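Local coordinates for protein Exo-beta-1,3-glucanase (Streptomyces sp. SirexAA-E, PDB 4PEY) that hydrolyses beta-1,3-glucans such as laminarin from their non-reducing ends, acting as a secreted exo-glucanase of glycoside hydrolase family 55, at residues G168-V182 / W185-G199. The protein carries 1 engineered substitution. Numbering follows the deposited sequence.
Sequences GPYSQQQWYTRDSSV and WGNGVWNMTFSGVEG. With BGC (beta-D-glucopyranose), chain B; BGC (beta-D-glucopyranose), chain C.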
ATOM      1  N   GLY A 168       2.651  17.155   9.914  1.00 14.59           N
ATOM      2  CA  GLY A 168       3.310  18.085   9.008  1.00 15.33           C
ATOM      3  C   GLY A 168       3.899  17.381   7.799  1.00 13.85           C
ATOM      4  O   GLY A 168       4.934  16.726   7.900  1.00 14.45           O
ATOM      5  N   PRO A 169       3.232  17.490   6.636  1.00 14.03           N
ATOM      6  CA  PRO A 169       3.795  16.813   5.458  1.00 14.06           C
ATOM      7  C   PRO A 169       5.013  17.526   4.874  1.00 13.50           C
ATOM      8  O   PRO A 169       5.890  16.855   4.315  1.00 13.01           O
ATOM      9  CB  PRO A 169       2.635  16.825   4.456  1.00 14.13           C
ATOM     10  CG  PRO A 169       1.383  17.013   5.310  1.00 14.81           C
ATOM     11  CD  PRO A 169       1.839  17.919   6.424  1.00 15.31           C
ATOM     12  N   TYR A 170       5.055  18.853   5.005  1.00 13.84           N
ATOM     13  CA  TYR A 170       6.088  19.697   4.397  1.00 12.95           C
ATOM     14  C   TYR A 170       6.275  19.378   2.916  1.00 13.55           C
ATOM     15  O   TYR A 170       5.409  19.704   2.115  1.00 15.73           O
ATOM     16  CB  TYR A 170       7.402  19.573   5.168  1.00 14.19           C
ATOM     17  CG  TYR A 170       7.268  20.043   6.607  1.00 16.90           C
ATOM     18  CD1 TYR A 170       7.250  21.399   6.920  1.00 18.65           C
ATOM     19  CD2 TYR A 170       7.148  19.134   7.649  1.00 16.81           C
ATOM     20  CE1 TYR A 170       7.117  21.835   8.232  1.00 21.34           C
ATOM     21  CE2 TYR A 170       7.010  19.557   8.959  1.00 20.05           C
ATOM     22  CZ  TYR A 170       6.996  20.909   9.248  1.00 22.45           C
ATOM     23  OH  TYR A 170       6.865  21.326  10.558  1.00 28.59           O
ATOM     24  N   SER A 171       7.383  18.734   2.550  1.00 12.58           N
ATOM     25  CA  SER A 171       7.674  18.462   1.139  1.00 14.34           C
ATOM     26  C   SER A 171       6.960  17.254   0.507  1.00 13.75           C
ATOM     27  O   SER A 171       7.032  17.065  -0.712  1.00 14.60           O
ATOM     28  CB  SER A 171       9.181  18.283   0.964  1.00 15.03           C
ATOM     29  OG  SER A 171       9.681  17.347   1.904  1.00 16.36           O
ATOM     30  N   GLN A 172       6.285  16.436   1.313  1.00 12.44           N
ATOM     31  CA  GLN A 172       5.521  15.312   0.775  1.00 11.24           C
ATOM     32  C   GLN A 172       4.593  15.734  -0.354  1.00 12.10           C
ATOM     33  O   GLN A 172       3.783  16.633  -0.178  1.00 12.98           O
ATOM     34  CB  GLN A 172       4.691  14.652   1.878  1.00 11.84           C
ATOM     35  CG  GLN A 172       5.493  13.780   2.837  1.00 11.77           C
ATOM     36  CD  GLN A 172       5.910  12.460   2.207  1.00 11.95           C
ATOM     37  OE1 GLN A 172       5.544  12.156   1.070  1.00 12.73           O
ATOM     38  NE2 GLN A 172       6.680  11.676   2.942  1.00 12.72           N
ATOM     39  N   GLN A 173       4.695  15.068  -1.503  1.00 12.71           N
ATOM     40  CA  GLN A 173       3.874  15.402  -2.668  1.00 12.07           C
ATOM     41  C   GLN A 173       2.387  15.185  -2.417  1.00 12.11           C
ATOM     42  O   GLN A 173       1.536  15.992  -2.813  1.00 12.25           O
ATOM     43  CB  GLN A 173       4.285  14.552  -3.866  1.00 13.26           C
ATOM     44  CG  GLN A 173       5.673  14.798  -4.390  1.00 13.54           C
ATOM     45  CD  GLN A 173       6.139  13.676  -5.305  1.00 14.33           C
ATOM     46  OE1 GLN A 173       5.347  12.815  -5.740  1.00 16.68           O
ATOM     47  NE2 GLN A 173       7.432  13.658  -5.583  1.00 14.68           N
ATOM     48  N   GLN A 174       2.082  14.059  -1.786  1.00 12.10           N
ATOM     49  CA  GLN A 174       0.713  13.609  -1.652  1.00 11.42           C
ATOM     50  C   GLN A 174       0.618  12.714  -0.426  1.00 11.49           C
ATOM     51  O   GLN A 174       1.645  12.287   0.113  1.00 12.68           O
ATOM     52  CB  GLN A 174       0.248  12.881  -2.926  1.00 10.09           C
ATOM     53  CG  GLN A 174       0.906  11.513  -3.195  1.00 10.24           C
ATOM     54  CD  GLN A 174       2.249  11.595  -3.912  1.00 10.99           C
ATOM     55  OE1 GLN A 174       2.394  12.270  -4.941  1.00 12.56           O
ATOM     56  NE2 GLN A 174       3.235  10.878  -3.384  1.00 12.92           N
ATOM     57  N   TRP A 175      -0.602  12.434   0.022  1.00 12.04           N
ATOM     58  CA  TRP A 175      -0.796  11.586   1.191  1.00 11.38           C
ATOM     59  C   TRP A 175      -2.236  11.136   1.272  1.00 11.46           C
ATOM     60  O   TRP A 175      -3.128  11.880   0.861  1.00 11.72           O
ATOM     61  CB  TRP A 175      -0.415  12.330   2.483  1.00 12.67           C
ATOM     62  CG  TRP A 175      -0.074  11.389   3.592  1.00 10.79           C
ATOM     63  CD1 TRP A 175      -0.937  10.809   4.487  1.00 11.81           C
ATOM     64  CD2 TRP A 175       1.223  10.860   3.883  1.00 11.65           C
ATOM     65  NE1 TRP A 175      -0.246   9.970   5.331  1.00 11.88           N
ATOM     66  CE2 TRP A 175       1.080   9.983   4.981  1.00 11.56           C
ATOM     67  CE3 TRP A 175       2.499  11.063   3.336  1.00 11.47           C
ATOM     68  CZ2 TRP A 175       2.169   9.301   5.543  1.00 10.60           C
ATOM     69  CZ3 TRP A 175       3.579  10.384   3.891  1.00 11.28           C
ATOM     70  CH2 TRP A 175       3.404   9.510   4.984  1.00 10.71           C
ATOM     71  N   TYR A 176      -2.454   9.931   1.806  1.00 11.87           N
ATOM     72  CA  TYR A 176      -3.795   9.448   2.141  1.00 10.61           C
ATOM     73  C   TYR A 176      -3.892   9.098   3.619  1.00 10.54           C
ATOM     74  O   TYR A 176      -3.059   8.362   4.148  1.00 11.09           O
ATOM     75  CB  TYR A 176      -4.183   8.223   1.299  1.00 10.69           C
ATOM     76  CG  TYR A 176      -5.566   7.677   1.629  1.00 10.16           C
ATOM     77  CD1 TYR A 176      -6.686   8.511   1.628  1.00 10.26           C
ATOM     78  CD2 TYR A 176      -5.752   6.334   1.944  1.00 11.50           C
ATOM     79  CE1 TYR A 176      -7.951   8.012   1.924  1.00 11.42           C
ATOM     80  CE2 TYR A 176      -7.016   5.826   2.239  1.00 10.91           C
ATOM     81  CZ  TYR A 176      -8.107   6.667   2.224  1.00 11.01           C
ATOM     82  OH  TYR A 176      -9.351   6.149   2.516  1.00 11.62           O
ATOM     83  N   THR A 177      -4.920   9.625   4.275  1.00  9.79           N
ATOM     84  CA  THR A 177      -5.196   9.323   5.673  1.00 10.80           C
ATOM     85  C   THR A 177      -6.640   8.860   5.768  1.00 10.00           C
ATOM     86  O   THR A 177      -7.532   9.538   5.236  1.00 11.01           O
ATOM     87  CB  THR A 177      -4.995  10.569   6.583  1.00 10.69           C
ATOM     88  OG1 THR A 177      -3.710  11.152   6.338  1.00 11.92           O
ATOM     89  CG2 THR A 177      -5.139  10.215   8.070  1.00 11.08           C
ATOM     90  N   ARG A 178      -6.898   7.724   6.418  1.00 11.40           N
ATOM     91  CA  ARG A 178      -8.297   7.354   6.659  1.00 11.72           C
ATOM     92  C   ARG A 178      -8.580   6.921   8.086  1.00 10.67           C
ATOM     93  O   ARG A 178      -7.713   6.387   8.787  1.00 10.86           O
ATOM     94  CB  ARG A 178      -8.780   6.260   5.698  1.00 16.38           C
ATOM     95  CG  ARG A 178      -8.265   4.880   5.952  1.00 15.34           C
ATOM     96  CD  ARG A 178      -9.180   3.771   5.343  1.00 13.81           C
ATOM     97  NE  ARG A 178      -8.600   2.474   5.677  1.00 11.74           N
ATOM     98  CZ  ARG A 178      -8.696   1.895   6.874  1.00 10.49           C
ATOM     99  NH1 ARG A 178      -9.410   2.459   7.845  1.00 12.26           N
ATOM    100  NH2 ARG A 178      -8.074   0.746   7.102  1.00 11.16           N
ATOM    101  N   ASP A 179      -9.808   7.216   8.507  1.00 11.33           N
ATOM    102  CA  ASP A 179     -10.397   6.680   9.732  1.00 11.81           C
ATOM    103  C   ASP A 179      -9.460   6.877  10.914  1.00 11.91           C
ATOM    104  O   ASP A 179      -9.017   5.927  11.556  1.00 13.38           O
ATOM    105  CB  ASP A 179     -10.767   5.213   9.509  1.00 12.67           C
ATOM    106  CG  ASP A 179     -11.720   5.046   8.339  1.00 13.73           C
ATOM    107  OD1 ASP A 179     -12.399   6.040   8.000  1.00 12.23           O
ATOM    108  OD2 ASP A 179     -11.787   3.951   7.749  1.00 14.15           O
ATOM    109  N   SER A 180      -9.164   8.147  11.163  1.00 12.01           N
ATOM    110  CA  SER A 180      -8.126   8.557  12.097  1.00 11.78           C
ATOM    111  C   SER A 180      -8.548   9.830  12.815  1.00 11.88           C
ATOM    112  O   SER A 180      -9.619  10.383  12.553  1.00 12.80           O
ATOM    113  CB  SER A 180      -6.796   8.794  11.358  1.00 10.85           C
ATOM    114  OG  SER A 180      -6.226   7.587  10.861  1.00 11.53           O
ATOM    115  N   SER A 181      -7.690  10.289  13.714  1.00 11.75           N
ATOM    116  CA  SER A 181      -7.866  11.551  14.411  1.00 13.28           C
ATOM    117  C   SER A 181      -6.543  12.307  14.379  1.00 14.94           C
ATOM    118  O   SER A 181      -5.504  11.734  14.694  1.00 14.05           O
ATOM    119  CB  SER A 181      -8.315  11.306  15.856  1.00 17.05           C
ATOM    120  OG  SER A 181      -8.277  12.494  16.624  1.00 19.64           O
ATOM    121  N   VAL A 182      -6.569  13.574  13.975  1.00 14.36           N
ATOM    122  CA  VAL A 182      -5.357  14.400  14.016  1.00 13.58           C
ATOM    123  C   VAL A 182      -5.628  15.712  14.758  1.00 13.21           C
ATOM    124  O   VAL A 182      -6.732  16.271  14.670  1.00 15.33           O
ATOM    125  CB  VAL A 182      -4.801  14.710  12.590  1.00 13.68           C
ATOM    126  CG1 VAL A 182      -4.465  13.418  11.859  1.00 14.03           C
ATOM    127  CG2 VAL A 182      -5.769  15.579  11.777  1.00 13.39           C
ATOM    128  N   TRP A 185      -3.310  19.664  10.772  1.00 15.70           N
ATOM    129  CA  TRP A 185      -2.697  19.267   9.515  1.00 14.71           C
ATOM    130  C   TRP A 185      -2.019  20.481   8.898  1.00 14.87           C
ATOM    131  O   TRP A 185      -2.669  21.487   8.632  1.00 18.14           O
ATOM    132  CB  TRP A 185      -3.735  18.688   8.555  1.00 15.56           C
ATOM    133  CG  TRP A 185      -3.092  18.019   7.393  1.00 15.08           C
ATOM    134  CD1 TRP A 185      -2.673  18.604   6.233  1.00 14.25           C
ATOM    135  CD2 TRP A 185      -2.769  16.628   7.284  1.00 13.78           C
ATOM    136  NE1 TRP A 185      -2.102  17.660   5.406  1.00 14.24           N
ATOM    137  CE2 TRP A 185      -2.155  16.439   6.027  1.00 14.81           C
ATOM    138  CE3 TRP A 185      -2.949  15.523   8.124  1.00 13.72           C
ATOM    139  CZ2 TRP A 185      -1.713  15.190   5.592  1.00 13.07           C
ATOM    140  CZ3 TRP A 185      -2.510  14.280   7.694  1.00 13.57           C
ATOM    141  CH2 TRP A 185      -1.902  14.124   6.439  1.00 12.96           C
ATOM    142  N   GLY A 186      -0.716  20.377   8.656  1.00 14.97           N
ATOM    143  CA  GLY A 186       0.103  21.550   8.380  1.00 15.83           C
ATOM    144  C   GLY A 186       0.018  22.166   6.993  1.00 17.13           C
ATOM    145  O   GLY A 186       0.004  23.395   6.848  1.00 17.80           O
ATOM    146  N   ASN A 187      -0.009  21.325   5.965  1.00 15.55           N
ATOM    147  CA  ASN A 187      -0.001  21.826   4.591  1.00 15.26           C
ATOM    148  C   ASN A 187      -0.351  20.744   3.582  1.00 15.05           C
ATOM    149  O   ASN A 187      -0.379  19.551   3.913  1.00 16.18           O
ATOM    150  CB  ASN A 187       1.372  22.428   4.249  1.00 15.07           C
ATOM    151  CG  ASN A 187       2.469  21.375   4.136  1.00 15.37           C
ATOM    152  OD1 ASN A 187       2.892  20.788   5.133  1.00 16.86           O
ATOM    153  ND2 ASN A 187       2.944  21.142   2.915  1.00 16.85           N
ATOM    154  N   GLY A 188      -0.630  21.169   2.351  1.00 14.54           N
ATOM    155  CA  GLY A 188      -0.813  20.252   1.239  1.00 14.72           C
ATOM    156  C   GLY A 188       0.059  20.703   0.084  1.00 17.26           C
ATOM    157  O   GLY A 188       0.259  21.898  -0.108  1.00 22.41           O
ATOM    158  N   VAL A 189       0.584  19.751  -0.681  1.00 14.29           N
ATOM    159  CA  VAL A 189       1.468  20.063  -1.801  1.00 14.08           C
ATOM    160  C   VAL A 189       0.735  19.819  -3.124  1.00 14.60           C
ATOM    161  O   VAL A 189       0.315  20.786  -3.768  1.00 15.99           O
ATOM    162  CB  VAL A 189       2.776  19.253  -1.704  1.00 15.01           C
ATOM    163  CG1 VAL A 189       3.678  19.506  -2.911  1.00 15.31           C
ATOM    164  CG2 VAL A 189       3.497  19.634  -0.411  1.00 16.93           C
ATOM    165  N   TRP A 190       0.542  18.555  -3.514  1.00 13.60           N
ATOM    166  CA  TRP A 190      -0.228  18.257  -4.733  1.00 12.58           C
ATOM    167  C   TRP A 190      -1.573  17.573  -4.473  1.00 12.72           C
ATOM    168  O   TRP A 190      -2.544  17.839  -5.185  1.00 13.48           O
ATOM    169  CB  TRP A 190       0.568  17.369  -5.697  1.00 13.81           C
ATOM    170  CG  TRP A 190       1.846  17.975  -6.210  1.00 12.62           C
ATOM    171  CD1 TRP A 190       2.215  19.290  -6.185  1.00 14.41           C
ATOM    172  CD2 TRP A 190       2.938  17.260  -6.789  1.00 13.07           C
ATOM    173  NE1 TRP A 190       3.471  19.438  -6.730  1.00 15.70           N
ATOM    174  CE2 TRP A 190       3.934  18.205  -7.114  1.00 14.86           C
ATOM    175  CE3 TRP A 190       3.159  15.912  -7.088  1.00 12.33           C
ATOM    176  CZ2 TRP A 190       5.145  17.842  -7.698  1.00 14.31           C
ATOM    177  CZ3 TRP A 190       4.356  15.552  -7.672  1.00 13.24           C
ATOM    178  CH2 TRP A 190       5.338  16.515  -7.972  1.00 13.82           C
ATOM    179  N   ASN A 191      -1.634  16.688  -3.477  1.00 12.55           N
ATOM    180  CA  ASN A 191      -2.843  15.888  -3.278  1.00 12.02           C
ATOM    181  C   ASN A 191      -2.888  15.256  -1.902  1.00 11.60           C
ATOM    182  O   ASN A 191      -2.383  14.149  -1.716  1.00 11.60           O
ATOM    183  CB  ASN A 191      -2.942  14.791  -4.350  1.00 13.36           C
ATOM    184  CG  ASN A 191      -4.090  13.811  -4.100  1.00 11.50           C
ATOM    185  OD1 ASN A 191      -5.069  14.134  -3.428  1.00 13.16           O
ATOM    186  ND2 ASN A 191      -3.955  12.595  -4.630  1.00 13.02           N
ATOM    187  N   MET A 192      -3.453  15.936  -0.936  1.00 13.38           N
ATOM    188  CA  MET A 192      -3.705  15.372   0.364  1.00 12.40           C
ATOM    189  C   MET A 192      -5.172  14.995   0.520  1.00 10.50           C
ATOM    190  O   MET A 192      -6.038  15.835   0.483  1.00 12.89           O
ATOM    191  CB  MET A 192      -3.288  16.347   1.478  1.00 15.96           C
ATOM    192  CG  MET A 192      -1.804  16.443   1.816  1.00 24.94           C
ATOM    193  SD  MET A 192      -0.616  16.552   0.426  1.00 26.85           S
ATOM    194  CE  MET A 192       0.932  16.446   1.317  1.00 22.24           C
ATOM    195  N   THR A 193      -5.420  13.707   0.620  1.00 12.05           N
ATOM    196  CA  THR A 193      -6.777  13.178   0.673  1.00 12.21           C
ATOM    197  C   THR A 193      -7.069  12.554   2.047  1.00 11.06           C
ATOM    198  O   THR A 193      -6.202  11.901   2.656  1.00 11.29           O
ATOM    199  CB  THR A 193      -7.005  12.141  -0.464  1.00 12.72           C
ATOM    200  OG1 THR A 193      -6.911  12.800  -1.731  1.00 12.16           O
ATOM    201  CG2 THR A 193      -8.371  11.460  -0.362  1.00 13.18           C
ATOM    202  N   PHE A 194      -8.289  12.781   2.528  1.00 11.04           N
ATOM    203  CA  PHE A 194      -8.751  12.333   3.840  1.00 11.78           C
ATOM    204  C   PHE A 194     -10.118  11.671   3.699  1.00 11.86           C
ATOM    205  O   PHE A 194     -11.000  12.229   3.042  1.00 12.49           O
ATOM    206  CB  PHE A 194      -8.877  13.518   4.807  1.00 11.08           C
ATOM    207  CG  PHE A 194      -7.677  14.427   4.828  1.00 11.94           C
ATOM    208  CD1 PHE A 194      -7.542  15.447   3.890  1.00 12.98           C
ATOM    209  CD2 PHE A 194      -6.687  14.273   5.790  1.00 12.68           C
ATOM    210  CE1 PHE A 194      -6.436  16.284   3.906  1.00 12.54           C
ATOM    211  CE2 PHE A 194      -5.575  15.117   5.814  1.00 13.07           C
ATOM    212  CZ  PHE A 194      -5.448  16.120   4.872  1.00 12.75           C
ATOM    213  N   SER A 195     -10.323  10.512   4.318  1.00 11.67           N
ATOM    214  CA  SER A 195     -11.697  10.016   4.486  1.00 10.90           C
ATOM    215  C   SER A 195     -11.879   9.538   5.923  1.00 11.99           C
ATOM    216  O   SER A 195     -11.071   8.777   6.430  1.00 12.85           O
ATOM    217  CB  SER A 195     -12.051   8.906   3.477  1.00 11.24           C
ATOM    218  OG  SER A 195     -11.261   7.735   3.628  1.00 11.44           O
ATOM    219  N   GLY A 196     -12.928  10.019   6.587  1.00 11.14           N
ATOM    220  CA  GLY A 196     -13.188   9.639   7.966  1.00 11.62           C
ATOM    221  C   GLY A 196     -12.143  10.119   8.960  1.00 11.25           C
ATOM    222  O   GLY A 196     -11.886   9.460   9.966  1.00 12.25           O
ATOM    223  N   VAL A 197     -11.533  11.271   8.693  1.00 11.26           N
ATOM    224  CA  VAL A 197     -10.482  11.772   9.571  1.00 11.38           C
ATOM    225  C   VAL A 197     -10.986  12.932  10.423  1.00 13.13           C
ATOM    226  O   VAL A 197     -11.271  14.021   9.918  1.00 13.41           O
ATOM    227  CB  VAL A 197      -9.241  12.216   8.763  1.00 12.40           C
ATOM    228  CG1 VAL A 197      -8.158  12.778   9.693  1.00 13.17           C
ATOM    229  CG2 VAL A 197      -8.708  11.039   7.946  1.00 12.70           C
ATOM    230  N   GLU A 198     -11.110  12.684  11.724  1.00 13.38           N
ATOM    231  CA  GLU A 198     -11.445  13.736  12.669  1.00 13.26           C
ATOM    232  C   GLU A 198     -10.271  14.703  12.729  1.00 13.34           C
ATOM    233  O   GLU A 198      -9.126  14.289  12.923  1.00 14.73           O
ATOM    234  CB  GLU A 198     -11.756  13.142  14.043  1.00 14.41           C
ATOM    235  CG  GLU A 198     -12.952  12.195  14.005  1.00 15.76           C
ATOM    236  CD  GLU A 198     -13.075  11.304  15.230  1.00 19.19           C
ATOM    237  OE1 GLU A 198     -12.132  11.255  16.046  1.00 20.64           O
ATOM    238  OE2 GLU A 198     -14.122  10.639  15.370  1.00 22.21           O
ATOM    239  N   GLY A 199     -10.544  15.984  12.516  1.00 13.87           N
ATOM    240  CA  GLY A 199      -9.495  16.986  12.524  1.00 14.22           C
ATOM    241  C   GLY A 199      -8.911  17.287  11.153  1.00 14.38           C
ATOM    242  O   GLY A 199      -8.031  18.142  11.038  1.00 16.54           O
TER
HETATM  243  C2  BGC B   1       9.183  16.309  -6.362  1.00 17.03           C
HETATM  244  C3  BGC B   1      10.082  15.654  -7.405  1.00 15.62           C
HETATM  245  C4  BGC B   1      10.216  16.548  -8.629  1.00 16.95           C
HETATM  246  C5  BGC B   1      10.675  17.928  -8.175  1.00 17.34           C
HETATM  247  C6  BGC B   1      10.823  18.876  -9.356  1.00 23.74           C
HETATM  248  C1  BGC B   1       9.641  17.735  -6.072  1.00 18.38           C
HETATM  249  O1  BGC B   1       8.697  18.357  -5.226  1.00 23.88           O
HETATM  250  O2  BGC B   1       9.189  15.547  -5.176  1.00 17.66           O
HETATM  251  O3  BGC B   1       9.455  14.364  -7.772  1.00 15.58           O
HETATM  252  O4  BGC B   1      11.153  15.991  -9.531  1.00 19.72           O
HETATM  253  O5  BGC B   1       9.714  18.450  -7.289  1.00 20.16           O
HETATM  254  O6  BGC B   1      11.369  20.097  -8.888  1.00 26.43           O
HETATM  255  C2  BGC C   2       9.398  11.994  -7.806  1.00 14.67           C
HETATM  256  C3  BGC C   2      10.127  10.725  -8.229  1.00 15.44           C
HETATM  257  C4  BGC C   2      10.755  10.926  -9.600  1.00 17.08           C
HETATM  258  C5  BGC C   2      11.633  12.166  -9.577  1.00 17.39           C
HETATM  259  C6  BGC C   2      12.270  12.387 -10.943  1.00 22.19           C
HETATM  260  C1  BGC C   2      10.278  13.229  -7.952  1.00 14.53           C
HETATM  261  O2  BGC C   2       9.029  11.867  -6.449  1.00 15.22           O
HETATM  262  O3  BGC C   2       9.104   9.706  -8.262  0.51 17.62           O
HETATM  263  O4  BGC C   2      11.494   9.769  -9.944  1.00 19.33           O
HETATM  264  O5  BGC C   2      10.833  13.290  -9.252  1.00 16.42           O
HETATM  265  O6  BGC C   2      13.130  13.506 -10.879  1.00 23.81           O
HETATM  266  O   HOH W   1      -3.856  12.809   4.054  1.00 13.99           O
HETATM  267  O   HOH W   2     -10.634  12.995  17.515  1.00 31.74           O
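Gln173 lies along the indole of Trp190, its CG over one face of the six-membered ring, 4.0 Å from the centroid, in a CH-pi contact. The chain, extended beyond CG, keeps the amide above the rim of the indole at CZ3, tilted 30° from the ring plane, with NE2 pointing to the glucan. There Gln173 NE2 bridges two consecutive glucose units, giving one hydrogen bond of 2.6 Å to O2 of the chain B sugar and another of the same length to O2 of the chain C sugar. The backbone helps hold the pair together, as Trp190 N donates to Gln173 O at 2.8 Å. Asn187 clasps the type II' turn 169-172, which precedes Gln173: its OD1 accepts from Tyr170 N at 2.9 Å while ND2 donates to Tyr170 O at 3.0 Å, both in the acceptor's carbonyl plane.

Beyond the sugar site, strands 174-178 and 191-194 run parallel, 3° apart, as neighbouring coils of a right-handed beta-helix, the fold of family 55. Inside the coil, Trp185 is sandwiched: Phe194 CE2 lies over the ring centre, 3.4 Å above the plane, Pro169 CD lies over the opposite face, offset toward the rim, and Trp175 CD1 meets the ring edge. Water 1 links Thr177 OG1 to Thr193 O.

On the other face of the strands, Tyr176 OH and Ser195 OG share a 2.7 Å hydrogen bond; with CG anti to the backbone N (chi1 179°), the ring passes Thr193 CG2 to bring OH there. Both strands then turn a corner together, where Asp179 N binds Ser195 O and Arg178 NH1 forms a salt bridge with Asp179 OD2. Arg178 also pairs with Glu221 and Asp397, and Asp179 OD1 is hydrogen-bonded to Thr216 OG1.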